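Local coordinates for protein iodotyrosine deiodinase (Thermotoga neapolitana, PDB 6Q1B) that removes halide from halotyrosines such as 3-iodo-L-tyrosine and 3,5-diiodo-L-tyrosine, giving L-tyrosine, as an FMN-dependent homodimer of the nitroreductase family, at residues Met41-Trp46 / Lys108-Ser113; Lys131-Val136 / Val164-Asp169; Pro137-Asp142 / Leu158-Pro163. All coordinates share one frame; numbering follows the deposited sequence. Where two conformers were deposited one is given.

Contact 1: Met41-Trp46 / Lys108-Ser113. With YOF (3-fluorotyrosine), chain H; FMN (flavin mononucleotide), chain I.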
loop_
_atom_site.group_PDB
_atom_site.type_symbol
_atom_site.label_atom_id
_atom_site.label_comp_id
_atom_site.label_asym_id
_atom_site.label_seq_id
_atom_site.Cartn_x
_atom_site.Cartn_y
_atom_site.Cartn_z
ATOM N N MET A 41 9.779 9.672 4.303
ATOM C CA MET A 41 10.715 10.140 5.301
ATOM C C MET A 41 10.931 9.139 6.410
ATOM O O MET A 41 11.341 9.485 7.498
ATOM C CB MET A 41 10.240 11.468 5.855
ATOM C CG MET A 41 10.388 12.567 4.814
ATOM S SD MET A 41 10.590 14.198 5.532
ATOM C CE MET A 41 10.672 15.170 4.043
ATOM N N ASN A 42 10.757 7.875 6.074
ATOM C CA ASN A 42 10.840 6.785 7.023
ATOM C C ASN A 42 10.100 7.074 8.310
ATOM O O ASN A 42 10.520 6.719 9.403
ATOM C CB ASN A 42 12.291 6.459 7.323
ATOM C CG ASN A 42 12.429 5.173 8.063
ATOM O OD1 ASN A 42 11.662 4.248 7.855
ATOM N ND2 ASN A 42 13.412 5.098 8.950
ATOM N N ALA A 43 8.999 7.784 8.172
ATOM C CA ALA A 43 8.235 8.185 9.313
ATOM C C ALA A 43 7.580 7.002 9.988
ATOM O O ALA A 43 7.226 7.084 11.140
ATOM C CB ALA A 43 7.206 9.174 8.901
ATOM N N GLN A 44 7.417 5.902 9.267
ATOM C CA GLN A 44 6.694 4.740 9.794
ATOM C C GLN A 44 5.365 5.204 10.349
ATOM O O GLN A 44 5.100 5.079 11.555
ATOM C CB GLN A 44 7.510 4.035 10.863
ATOM C CG GLN A 44 8.836 3.561 10.341
ATOM C CD GLN A 44 9.906 3.580 11.393
ATOM O OE1 GLN A 44 9.869 2.793 12.306
ATOM N NE2 GLN A 44 10.862 4.493 11.267
ATOM N N PRO A 45 4.553 5.799 9.474
ATOM C CA PRO A 45 3.344 6.544 9.840
ATOM C C PRO A 45 2.156 5.667 10.208
ATOM O O PRO A 45 1.078 6.158 10.411
ATOM C CB PRO A 45 3.056 7.342 8.578
ATOM C CG PRO A 45 3.522 6.444 7.494
ATOM C CD PRO A 45 4.801 5.873 8.024
ATOM N N TRP A 46 2.381 4.389 10.298
ATOM C CA TRP A 46 1.347 3.465 10.688
ATOM C C TRP A 46 1.264 3.355 12.174
ATOM O O TRP A 46 2.270 3.378 12.867
ATOM C CB TRP A 46 1.599 2.088 10.099
ATOM C CG TRP A 46 3.021 1.714 10.067
ATOM C CD1 TRP A 46 3.742 1.153 11.063
ATOM C CD2 TRP A 46 3.891 1.849 8.957
ATOM N NE1 TRP A 46 5.035 0.939 10.650
ATOM C CE2 TRP A 46 5.150 1.366 9.354
ATOM C CE3 TRP A 46 3.735 2.374 7.675
ATOM C CZ2 TRP A 46 6.237 1.357 8.507
ATOM C CZ3 TRP A 46 4.819 2.361 6.824
ATOM C CH2 TRP A 46 6.049 1.854 7.236
ATOM N N LYS A 108 -1.183 11.535 10.278
ATOM C CA LYS A 108 -1.567 12.535 9.291
ATOM C C LYS A 108 -0.438 13.442 8.880
ATOM O O LYS A 108 -0.340 13.849 7.733
ATOM C CB LYS A 108 -2.703 13.381 9.844
ATOM C CG LYS A 108 -3.981 12.612 10.032
ATOM C CD LYS A 108 -5.008 13.489 10.696
ATOM C CE LYS A 108 -6.284 12.748 11.007
ATOM N NZ LYS A 108 -7.163 13.517 11.930
ATOM N N SER A 109 0.396 13.793 9.834
ATOM C CA SER A 109 1.393 14.804 9.563
ATOM C C SER A 109 2.556 14.267 8.756
ATOM O O SER A 109 3.341 15.045 8.227
ATOM C CB SER A 109 1.879 15.376 10.866
ATOM O OG SER A 109 2.491 14.358 11.610
ATOM N N ALA A 110 2.671 12.944 8.650
ATOM C CA ALA A 110 3.816 12.352 7.972
ATOM C C ALA A 110 3.691 12.497 6.481
ATOM O O ALA A 110 2.595 12.457 5.939
ATOM C CB ALA A 110 3.973 10.912 8.313
ATOM N N PRO A 111 4.820 12.687 5.808
ATOM C CA PRO A 111 4.762 12.797 4.351
ATOM C C PRO A 111 4.334 11.500 3.718
ATOM O O PRO A 111 4.837 10.444 4.077
ATOM C CB PRO A 111 6.193 13.150 3.963
ATOM C CG PRO A 111 7.019 12.730 5.094
ATOM C CD PRO A 111 6.192 12.787 6.323
ATOM N N TYR A 112 3.415 11.595 2.773
ATOM C CA TYR A 112 2.901 10.435 2.107
ATOM C C TYR A 112 2.469 9.398 3.127
ATOM O O TYR A 112 2.684 8.214 2.982
ATOM C CB TYR A 112 3.938 9.900 1.152
ATOM C CG TYR A 112 4.546 10.978 0.286
ATOM C CD1 TYR A 112 3.847 11.492 -0.789
ATOM C CD2 TYR A 112 5.810 11.488 0.554
ATOM C CE1 TYR A 112 4.388 12.484 -1.585
ATOM C CE2 TYR A 112 6.363 12.480 -0.236
ATOM C CZ TYR A 112 5.645 12.975 -1.304
ATOM O OH TYR A 112 6.190 13.963 -2.097
ATOM N N SER A 113 1.807 9.872 4.170
ATOM C CA SER A 113 1.403 9.007 5.251
ATOM C C SER A 113 0.418 7.954 4.793
ATOM O O SER A 113 0.565 6.787 5.149
ATOM C CB SER A 113 0.808 9.842 6.375
ATOM O OG SER A 113 -0.167 10.688 5.856
HETATM N N YOF H . 10.703 13.929 -3.009
HETATM C CA YOF H . 11.832 14.528 -2.332
HETATM C C YOF H . 13.081 13.769 -2.694
HETATM O O YOF H . 14.234 14.328 -2.259
HETATM O OXT YOF H . 13.163 12.731 -3.355
HETATM C CB YOF H . 11.685 14.545 -0.818
HETATM C CG YOF H . 11.535 13.228 -0.160
HETATM C CD1 YOF H . 10.288 12.897 0.336
HETATM C CD2 YOF H . 12.599 12.331 -0.033
HETATM C CE1 YOF H . 10.126 11.689 0.993
HETATM C CE2 YOF H . 12.461 11.134 0.655
HETATM C CZ YOF H . 11.194 10.794 1.147
HETATM O OH YOF H . 10.990 9.621 1.805
HETATM F F YOF H . 8.952 11.336 1.521
HETATM N N1 FMN I . 12.525 8.437 -1.350
HETATM C C2 FMN I . 13.053 9.454 -2.060
HETATM O O2 FMN I . 14.255 9.479 -2.148
HETATM N N3 FMN I . 12.297 10.452 -2.626
HETATM C C4 FMN I . 10.930 10.372 -2.511
HETATM O O4 FMN I . 10.204 11.213 -3.014
HETATM C C4A FMN I . 10.387 9.329 -1.804
HETATM N N5 FMN I . 9.042 9.248 -1.667
HETATM C C5A FMN I . 8.497 8.202 -1.008
HETATM C C6 FMN I . 7.115 8.130 -0.923
HETATM C C7 FMN I . 6.568 7.052 -0.266
HETATM C C7M FMN I . 5.086 6.965 -0.195
HETATM C C8 FMN I . 7.359 6.070 0.298
HETATM C C8M FMN I . 6.780 4.903 1.001
HETATM C C9 FMN I . 8.733 6.167 0.228
HETATM C C9A FMN I . 9.286 7.216 -0.446
HETATM N N10 FMN I . 10.651 7.322 -0.549
HETATM C C10 FMN I . 11.173 8.359 -1.241
HETATM C "C1'" FMN I . 11.563 6.302 0.074
HETATM C "C2'" FMN I . 11.713 6.629 1.583
HETATM O "O2'" FMN I . 12.597 7.713 1.833
HETATM C "C3'" FMN I . 12.161 5.339 2.261
HETATM O "O3'" FMN I . 11.112 4.414 2.118
HETATM C "C4'" FMN I . 12.479 5.477 3.733
HETATM O "O4'" FMN I . 13.544 6.388 3.831
HETATM C "C5'" FMN I . 12.870 4.157 4.367
HETATM O "O5'" FMN I . 13.932 3.596 3.642
HETATM P P FMN I . 14.489 2.216 4.108
HETATM O O1P FMN I . 14.846 2.318 5.567
HETATM O O2P FMN I . 15.667 1.974 3.198
HETATM O O3P FMN I . 13.472 1.149 3.807
#
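Met41 meets Pro111 because its CG stands anti to the carbonyl carbon, chi1 -71°, which turns the chain toward the loop 108-113. Beyond CG the methionine runs on extended and crosses the proline ring at about a right angle. Met41 CG presses on Pro111 CG at 3.4 Å, a close fit for two carbons, and SD is farther from the same Pro111 CG. Ala110 CB touches both Ala43 CB and Pro45 CB, each 3.7 Å away. Pro45 also reaches past Ala110, its CG 3.8 Å from Ser113 O. No hydrogen bond crosses between the two loops, so the fit is one of apolar shape.

The contact lines the active site. Met41, which binds iodotyrosine and tyrosine, gives its backbone N-H to the phenol oxygen OH of the bound 3-fluorotyrosine at 2.8 Å and 165°, nearly straight. Across the way, the edge of the Tyr112 ring meets the fluorine, CD2 to F 3.3 Å. Tyr112 CB also touches the flavin methyl C7M at 3.4 Å. The halogen position thus lies near both loops. Tyr72, Lys92 and Glu68 of the second subunit complete the grip on this ligand.

Ala110 to Ser113 form a type II turn, and Tyr112 is the N-cap of helix 113-130. Loop 41-46 links helix 24-35 to strand 46-51, while loop 108-113 leads from strand 100-107 into helix 113-130, on which Pro45 also packs through Ser116 and Val117.

Contact 2: Lys131-Val136 / Val164-Asp169. With FMN (flavin mononucleotide), chain C.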
loop_
_atom_site.group_PDB
_atom_site.type_symbol
_atom_site.label_atom_id
_atom_site.label_comp_id
_atom_site.label_asym_id
_atom_site.label_seq_id
_atom_site.Cartn_x
_atom_site.Cartn_y
_atom_site.Cartn_z
ATOM N N LYS A 131 0.869 -16.399 7.892
ATOM C CA LYS A 131 0.551 -16.962 9.200
ATOM C C LYS A 131 -0.762 -17.710 9.195
ATOM O O LYS A 131 -1.220 -18.181 10.233
ATOM C CB LYS A 131 0.512 -15.869 10.256
ATOM C CG LYS A 131 1.878 -15.328 10.592
ATOM C CD LYS A 131 2.768 -16.386 11.235
ATOM C CE LYS A 131 4.189 -15.867 11.419
ATOM N NZ LYS A 131 5.180 -16.932 11.751
ATOM N N GLY A 132 -1.374 -17.793 8.023
ATOM C CA GLY A 132 -2.614 -18.526 7.869
ATOM C C GLY A 132 -3.785 -17.766 8.444
ATOM O O GLY A 132 -4.796 -18.350 8.780
ATOM N N LEU A 133 -3.637 -16.459 8.574
ATOM C CA LEU A 133 -4.731 -15.666 9.032
ATOM C C LEU A 133 -5.378 -15.049 7.844
ATOM O O LEU A 133 -4.800 -14.965 6.764
ATOM C CB LEU A 133 -4.274 -14.607 10.002
ATOM C CG LEU A 133 -3.537 -15.218 11.179
ATOM C CD1 LEU A 133 -3.133 -14.105 12.095
ATOM C CD2 LEU A 133 -4.378 -16.214 11.943
ATOM N N GLY A 134 -6.615 -14.654 8.040
ATOM C CA GLY A 134 -7.365 -14.014 6.991
ATOM C C GLY A 134 -7.679 -12.608 7.400
ATOM O O GLY A 134 -7.672 -12.251 8.572
ATOM N N SER A 135 -7.972 -11.798 6.409
ATOM C CA SER A 135 -8.443 -10.474 6.690
ATOM C C SER A 135 -9.154 -9.893 5.504
ATOM O O SER A 135 -9.309 -10.536 4.479
ATOM C CB SER A 135 -7.302 -9.552 7.099
ATOM O OG SER A 135 -7.843 -8.362 7.660
ATOM N N VAL A 136 -9.656 -8.701 5.703
ATOM C CA VAL A 136 -10.307 -7.963 4.656
ATOM C C VAL A 136 -10.035 -6.511 4.990
ATOM O O VAL A 136 -10.152 -6.119 6.135
ATOM C CB VAL A 136 -11.798 -8.264 4.570
ATOM C CG1 VAL A 136 -12.459 -8.165 5.917
ATOM C CG2 VAL A 136 -12.455 -7.341 3.551
ATOM N N VAL A 164 -9.131 -9.725 11.631
ATOM C CA VAL A 164 -8.123 -10.736 11.492
ATOM C C VAL A 164 -8.535 -11.916 12.308
ATOM O O VAL A 164 -8.910 -11.796 13.465
ATOM C CB VAL A 164 -6.751 -10.242 11.952
ATOM C CG1 VAL A 164 -5.757 -11.383 11.923
ATOM C CG2 VAL A 164 -6.273 -9.105 11.064
ATOM N N GLY A 165 -8.403 -13.080 11.717
ATOM C CA GLY A 165 -8.693 -14.286 12.432
ATOM C C GLY A 165 -8.361 -15.424 11.528
ATOM O O GLY A 165 -7.837 -15.227 10.444
ATOM N N TYR A 166 -8.676 -16.613 11.993
ATOM C CA TYR A 166 -8.559 -17.774 11.160
ATOM C C TYR A 166 -9.697 -17.788 10.170
ATOM O O TYR A 166 -10.851 -17.614 10.535
ATOM C CB TYR A 166 -8.610 -19.033 11.989
ATOM C CG TYR A 166 -7.446 -19.187 12.915
ATOM C CD1 TYR A 166 -6.158 -19.201 12.427
ATOM C CD2 TYR A 166 -7.643 -19.341 14.282
ATOM C CE1 TYR A 166 -5.088 -19.362 13.265
ATOM C CE2 TYR A 166 -6.583 -19.496 15.125
ATOM C CZ TYR A 166 -5.304 -19.505 14.605
ATOM O OH TYR A 166 -4.231 -19.674 15.450
ATOM N N PRO A 167 -9.374 -18.040 8.916
ATOM C CA PRO A 167 -10.456 -18.088 7.935
ATOM C C PRO A 167 -11.340 -19.264 8.219
ATOM O O PRO A 167 -10.879 -20.328 8.655
ATOM C CB PRO A 167 -9.741 -18.250 6.605
ATOM C CG PRO A 167 -8.300 -17.954 6.879
ATOM C CD PRO A 167 -8.057 -18.268 8.312
ATOM N N ASP A 168 -12.610 -19.073 7.930
ATOM C CA ASP A 168 -13.580 -20.112 8.085
ATOM C C ASP A 168 -14.186 -20.386 6.720
ATOM O O ASP A 168 -15.277 -19.924 6.405
ATOM C CB ASP A 168 -14.665 -19.727 9.062
ATOM C CG ASP A 168 -15.699 -20.787 9.172
ATOM O OD1 ASP A 168 -15.334 -21.963 8.978
ATOM O OD2 ASP A 168 -16.855 -20.441 9.413
ATOM N N ASP A 169 -13.440 -21.130 5.925
ATOM C CA ASP A 169 -13.842 -21.468 4.573
ATOM C C ASP A 169 -14.315 -20.236 3.811
ATOM O O ASP A 169 -15.490 -20.104 3.456
ATOM C CB ASP A 169 -14.930 -22.520 4.582
ATOM C CG ASP A 169 -15.132 -23.120 3.219
ATOM O OD1 ASP A 169 -14.161 -23.106 2.437
ATOM O OD2 ASP A 169 -16.233 -23.612 2.939
HETATM N N1 FMN C . -14.178 -5.630 1.191
HETATM C C2 FMN C . -15.334 -5.453 1.856
HETATM O O2 FMN C . -16.078 -6.409 2.031
HETATM N N3 FMN C . -15.684 -4.215 2.315
HETATM C C4 FMN C . -14.870 -3.129 2.151
HETATM O O4 FMN C . -15.210 -2.026 2.564
HETATM C C4A FMN C . -13.692 -3.307 1.473
HETATM N N5 FMN C . -12.860 -2.253 1.283
HETATM C C5A FMN C . -11.665 -2.452 0.659
HETATM C C6 FMN C . -10.828 -1.361 0.528
HETATM C C7 FMN C . -9.609 -1.519 -0.093
HETATM C C7M FMN C . -8.707 -0.337 -0.234
HETATM C C8 FMN C . -9.258 -2.772 -0.570
HETATM C C8M FMN C . -7.907 -2.935 -1.202
HETATM C C9 FMN C . -10.088 -3.884 -0.429
HETATM C C9A FMN C . -11.314 -3.710 0.197
HETATM N N10 FMN C . -12.191 -4.771 0.350
HETATM C C10 FMN C . -13.352 -4.567 1.023
HETATM C "C1'" FMN C . -11.872 -6.138 -0.130
HETATM C "C2'" FMN C . -12.076 -6.191 -1.643
HETATM O "O2'" FMN C . -13.453 -6.346 -1.922
HETATM C "C3'" FMN C . -11.243 -7.335 -2.212
HETATM O "O3'" FMN C . -9.873 -7.045 -2.034
HETATM C "C4'" FMN C . -11.527 -7.621 -3.680
HETATM O "O4'" FMN C . -12.852 -8.102 -3.740
HETATM C "C5'" FMN C . -10.604 -8.698 -4.207
HETATM O "O5'" FMN C . -10.729 -9.814 -3.362
HETATM P P FMN C . -9.884 -11.124 -3.671
HETATM O O1P FMN C . -10.405 -12.214 -2.711
HETATM O O2P FMN C . -8.402 -10.840 -3.415
HETATM O O3P FMN C . -10.160 -11.447 -5.137
#
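Backbone hydrogen bonds join Gly134 to Gly165 as an antiparallel hydrogen-bonded pair. Gly134 N donates to Gly165 O at 2.8 Å, almost straight at 174°. The return bond, Gly165 N to Gly134 O, is weak at 3.3 Å. A CA-H...O contact adds to it: Val164 CA points its hydrogen at the same Gly134 O. That oxygen takes a weak N-H bond and a CA-H contact.

The pairing places the short, weakly bonded strand 134-135 at the border of the chain's antiparallel sheet, beside strand 156-165. The approach to it is a Schellman motif, with Gly132 at positive phi just after helix 113-130.

Apolar contacts flank the backbone pair. Leu133 has CG anti to its carbonyl carbon (chi1 -56°), and its two methyls part to different partners. CD1 meets Val164 CG1 at 3.8 Å, and CD2 reaches Tyr166 CE1 at 3.5 Å. Val164 spreads its branches too: CG1 goes to Leu133, while CG2 lies 3.8 Å from Ser135 OG in one of the two conformers of that serine. Leu128 of helix 113-130 packs against Leu133, Ser135 and Val164.

Proline and glycine fit closely on the other flank. Pro167 CD sits 3.3 Å from Gly132 O, and Pro167 CG is 3.9 Å from Gly134 N. The proline ring packs close to Gly134, which has no side chain. Gly132 O also lies at the edge of the Tyr166 ring, in its plane.

Polar and cofactor contacts lead away from the pair. In the same conformer, a hydrogen bond from Ser135 OG to Pro163 O is doubtful, being too short. Val136 CG2 touches FMN N1 at 3.4 Å.

Contact 3: Pro137-Asp142 / Leu158-Pro163. With FMN (flavin mononucleotide), chain C; YOF (3-fluorotyrosine), chain D.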
loop_
_atom_site.group_PDB
_atom_site.type_symbol
_atom_site.label_atom_id
_atom_site.label_comp_id
_atom_site.label_asym_id
_atom_site.label_seq_id
_atom_site.Cartn_x
_atom_site.Cartn_y
_atom_site.Cartn_z
ATOM N N PRO A 137 -9.622 -5.727 4.002
ATOM C CA PRO A 137 -9.444 -4.312 4.262
ATOM C C PRO A 137 -10.814 -3.699 4.293
ATOM O O PRO A 137 -11.398 -3.415 3.274
ATOM C CB PRO A 137 -8.618 -3.831 3.079
ATOM C CG PRO A 137 -8.018 -5.048 2.519
ATOM C CD PRO A 137 -9.030 -6.100 2.715
ATOM N N TYR A 138 -11.349 -3.547 5.473
ATOM C CA TYR A 138 -12.707 -3.100 5.552
ATOM C C TYR A 138 -12.703 -1.598 5.726
ATOM O O TYR A 138 -12.066 -1.067 6.614
ATOM C CB TYR A 138 -13.448 -3.774 6.684
ATOM C CG TYR A 138 -14.782 -3.139 6.827
ATOM C CD1 TYR A 138 -15.711 -3.203 5.796
ATOM C CD2 TYR A 138 -15.101 -2.403 7.949
ATOM C CE1 TYR A 138 -16.915 -2.568 5.902
ATOM C CE2 TYR A 138 -16.291 -1.760 8.058
ATOM C CZ TYR A 138 -17.208 -1.864 7.041
ATOM O OH TYR A 138 -18.395 -1.223 7.146
ATOM N N THR A 139 -13.462 -0.925 4.874
ATOM C CA THR A 139 -13.478 0.514 4.836
ATOM C C THR A 139 -14.930 0.951 4.842
ATOM O O THR A 139 -15.574 0.976 3.797
ATOM C CB THR A 139 -12.769 1.051 3.595
ATOM O OG1 THR A 139 -13.334 0.432 2.439
ATOM C CG2 THR A 139 -11.282 0.733 3.637
ATOM N N PRO A 140 -15.471 1.246 6.024
ATOM C CA PRO A 140 -16.841 1.746 6.097
ATOM C C PRO A 140 -16.910 3.115 5.449
ATOM O O PRO A 140 -15.883 3.760 5.302
ATOM C CB PRO A 140 -17.106 1.832 7.591
ATOM C CG PRO A 140 -15.746 2.060 8.179
ATOM C CD PRO A 140 -14.805 1.276 7.327
ATOM N N PRO A 141 -18.107 3.565 5.083
ATOM C CA PRO A 141 -18.224 4.850 4.390
ATOM C C PRO A 141 -17.684 6.000 5.215
ATOM O O PRO A 141 -17.156 6.967 4.665
ATOM C CB PRO A 141 -19.732 5.011 4.184
ATOM C CG PRO A 141 -20.298 3.687 4.334
ATOM C CD PRO A 141 -19.396 2.879 5.208
ATOM N N ASP A 142 -17.835 5.880 6.529
ATOM C CA ASP A 142 -17.413 6.907 7.462
ATOM C C ASP A 142 -16.594 6.254 8.558
ATOM O O ASP A 142 -17.045 5.318 9.207
ATOM C CB ASP A 142 -18.612 7.645 8.060
ATOM C CG ASP A 142 -18.199 8.810 8.948
ATOM O OD1 ASP A 142 -17.283 9.573 8.562
ATOM O OD2 ASP A 142 -18.790 8.959 10.038
ATOM N N LEU A 158 -7.815 6.924 10.851
ATOM C CA LEU A 158 -8.120 5.522 10.672
ATOM C C LEU A 158 -8.183 5.216 9.206
ATOM O O LEU A 158 -8.953 5.835 8.503
ATOM C CB LEU A 158 -9.433 5.198 11.320
ATOM C CG LEU A 158 -9.866 3.764 11.200
ATOM C CD1 LEU A 158 -8.818 2.769 11.658
ATOM C CD2 LEU A 158 -11.146 3.678 12.023
ATOM N N GLU A 159 -7.339 4.306 8.752
ATOM C CA GLU A 159 -7.266 3.985 7.342
ATOM C C GLU A 159 -8.103 2.810 6.996
ATOM O O GLU A 159 -8.775 2.760 5.944
ATOM C CB GLU A 159 -5.842 3.684 6.937
ATOM C CG GLU A 159 -4.967 4.916 6.972
ATOM C CD GLU A 159 -5.299 5.900 5.897
ATOM O OE1 GLU A 159 -6.023 5.557 4.946
ATOM O OE2 GLU A 159 -4.858 7.049 6.004
ATOM N N VAL A 160 -8.030 1.813 7.843
ATOM C CA VAL A 160 -8.689 0.571 7.517
ATOM C C VAL A 160 -8.913 -0.212 8.762
ATOM O O VAL A 160 -8.150 -0.127 9.706
ATOM C CB VAL A 160 -7.865 -0.245 6.525
ATOM C CG1 VAL A 160 -6.507 -0.584 7.078
ATOM C CG2 VAL A 160 -8.617 -1.482 6.102
ATOM N N ILE A 161 -9.992 -0.961 8.756
ATOM C CA ILE A 161 -10.276 -1.960 9.761
ATOM C C ILE A 161 -9.977 -3.272 9.129
ATOM O O ILE A 161 -10.594 -3.623 8.133
ATOM C CB ILE A 161 -11.726 -1.902 10.195
ATOM C CG1 ILE A 161 -12.019 -0.547 10.822
ATOM C CG2 ILE A 161 -12.045 -3.038 11.177
ATOM C CD1 ILE A 161 -13.511 -0.282 10.958
ATOM N N LEU A 162 -9.009 -3.977 9.690
ATOM C CA LEU A 162 -8.624 -5.273 9.220
ATOM C C LEU A 162 -9.099 -6.292 10.209
ATOM O O LEU A 162 -8.446 -6.542 11.197
ATOM C CB LEU A 162 -7.117 -5.354 9.045
ATOM C CG LEU A 162 -6.533 -4.534 7.925
ATOM C CD1 LEU A 162 -5.042 -4.564 8.043
ATOM C CD2 LEU A 162 -6.948 -5.146 6.621
ATOM N N PRO A 163 -10.263 -6.883 9.969
ATOM C CA PRO A 163 -10.598 -8.002 10.837
ATOM C C PRO A 163 -9.598 -9.092 10.586
ATOM O O PRO A 163 -9.243 -9.327 9.438
ATOM C CB PRO A 163 -11.994 -8.441 10.364
ATOM C CG PRO A 163 -12.469 -7.324 9.474
ATOM C CD PRO A 163 -11.258 -6.702 8.901
HETATM N N1 FMN C . -14.178 -5.630 1.191
HETATM C C2 FMN C . -15.334 -5.453 1.856
HETATM O O2 FMN C . -16.078 -6.409 2.031
HETATM N N3 FMN C . -15.684 -4.215 2.315
HETATM C C4 FMN C . -14.870 -3.129 2.151
HETATM O O4 FMN C . -15.210 -2.026 2.564
HETATM C C4A FMN C . -13.692 -3.307 1.473
HETATM N N5 FMN C . -12.860 -2.253 1.283
HETATM C C5A FMN C . -11.665 -2.452 0.659
HETATM C C6 FMN C . -10.828 -1.361 0.528
HETATM C C7 FMN C . -9.609 -1.519 -0.093
HETATM C C7M FMN C . -8.707 -0.337 -0.234
HETATM C C8 FMN C . -9.258 -2.772 -0.570
HETATM C C8M FMN C . -7.907 -2.935 -1.202
HETATM C C9 FMN C . -10.088 -3.884 -0.429
HETATM C C9A FMN C . -11.314 -3.710 0.197
HETATM N N10 FMN C . -12.191 -4.771 0.350
HETATM C C10 FMN C . -13.352 -4.567 1.023
HETATM C "C1'" FMN C . -11.872 -6.138 -0.130
HETATM C "C2'" FMN C . -12.076 -6.191 -1.643
HETATM O "O2'" FMN C . -13.453 -6.346 -1.922
HETATM C "C3'" FMN C . -11.243 -7.335 -2.212
HETATM O "O3'" FMN C . -9.873 -7.045 -2.034
HETATM C "C4'" FMN C . -11.527 -7.621 -3.680
HETATM O "O4'" FMN C . -12.852 -8.102 -3.740
HETATM C "C5'" FMN C . -10.604 -8.698 -4.207
HETATM O "O5'" FMN C . -10.729 -9.814 -3.362
HETATM P P FMN C . -9.884 -11.124 -3.671
HETATM O O1P FMN C . -10.405 -12.214 -2.711
HETATM O O2P FMN C . -8.402 -10.840 -3.415
HETATM O O3P FMN C . -10.160 -11.447 -5.137
HETATM N N YOF D . -17.645 -0.962 2.372
HETATM C CA YOF D . -18.827 -1.495 1.769
HETATM C C YOF D . -18.955 -2.921 2.244
HETATM O O YOF D . -20.026 -3.585 1.786
HETATM O OXT YOF D . -18.150 -3.503 2.958
HETATM C CB YOF D . -18.731 -1.534 0.253
HETATM C CG YOF D . -17.516 -2.174 -0.315
HETATM C CD1 YOF D . -16.540 -1.359 -0.895
HETATM C CD2 YOF D . -17.368 -3.568 -0.356
HETATM C CE1 YOF D . -15.430 -1.961 -1.491
HETATM C CE2 YOF D . -16.256 -4.173 -0.939
HETATM C CZ YOF D . -15.275 -3.351 -1.493
HETATM O OH YOF D . -14.197 -3.927 -2.065
HETATM F F YOF D . -14.450 -1.216 -2.041
#
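The FMN site of this nitroreductase-family enzyme is built partly on a single antiparallel bridge between Tyr138 and Ile161, where the loop before helix 144-149 runs past strand 156-165. Both backbone bonds of the pair form. Tyr138 N donates to Ile161 O at 2.8 Å, and Ile161 N donates to Tyr138 O at 3.0 Å.

Side chains close the joint. Tyr138 has CG anti to its backbone N, chi1 172°, and its side chain runs alongside Ile161, pointing the same way. Ile161 CD1 meets the ring at its edge, 4.0 Å from Tyr138 CD2. Pro140 N lies over one face of the ring, near its rim. At Pro137, Val160 CG2 and Leu162 CD2 both close on its CA, each at 3.5 Å. In strand 156-165, Glu159 and Val160 face Val104 together as a classic beta bulge.

The loop's other side meets the ligands. Thr139 N gives a hydrogen bond to FMN O4 at 3.1 Å and 164°. The Tyr138 ring turns an edge to the flavin N3 and to the 3-fluorotyrosine, with CE1 3.3 Å from OXT, while its OH is hydrogen-bonded to Glu68 OE2, a residue that binds the substrate. Putting a leucine in place of Tyr138 would probably leave Glu68 without this hydroxyl and, with the ring edge at OXT gone, open a gap beside the carboxylate of the bound amino acid.

The Thr139 N-H at O4 would probably polarise that flavin carbonyl, and the Thr139 hydroxyl OG1 lies within bonding range of both O4 and N5, though which of them takes its proton is not settled.

Contacts 2 and 3 adjoin. Contact 3 is nested in the loop closed by contact 2, and both use strand 156-165. They meet where Val136 O packs on Leu162 CD2 at 3.4 Å, and both touch the same FMN. Contact 1 closes earlier in the chain and does not touch them; its nearest atoms are about 5 Å from contact 3 and about 14 Å from contact 2. Its centre is about 28 Å from that of contact 2, on the opposite side of the chain's centre. It serves the other FMN and 3-fluorotyrosine of the homodimer. Each active site therefore joins contact 1 of one subunit to contacts 2 and 3 of the other, and Tyr112 packs on Thr139 of the second subunit.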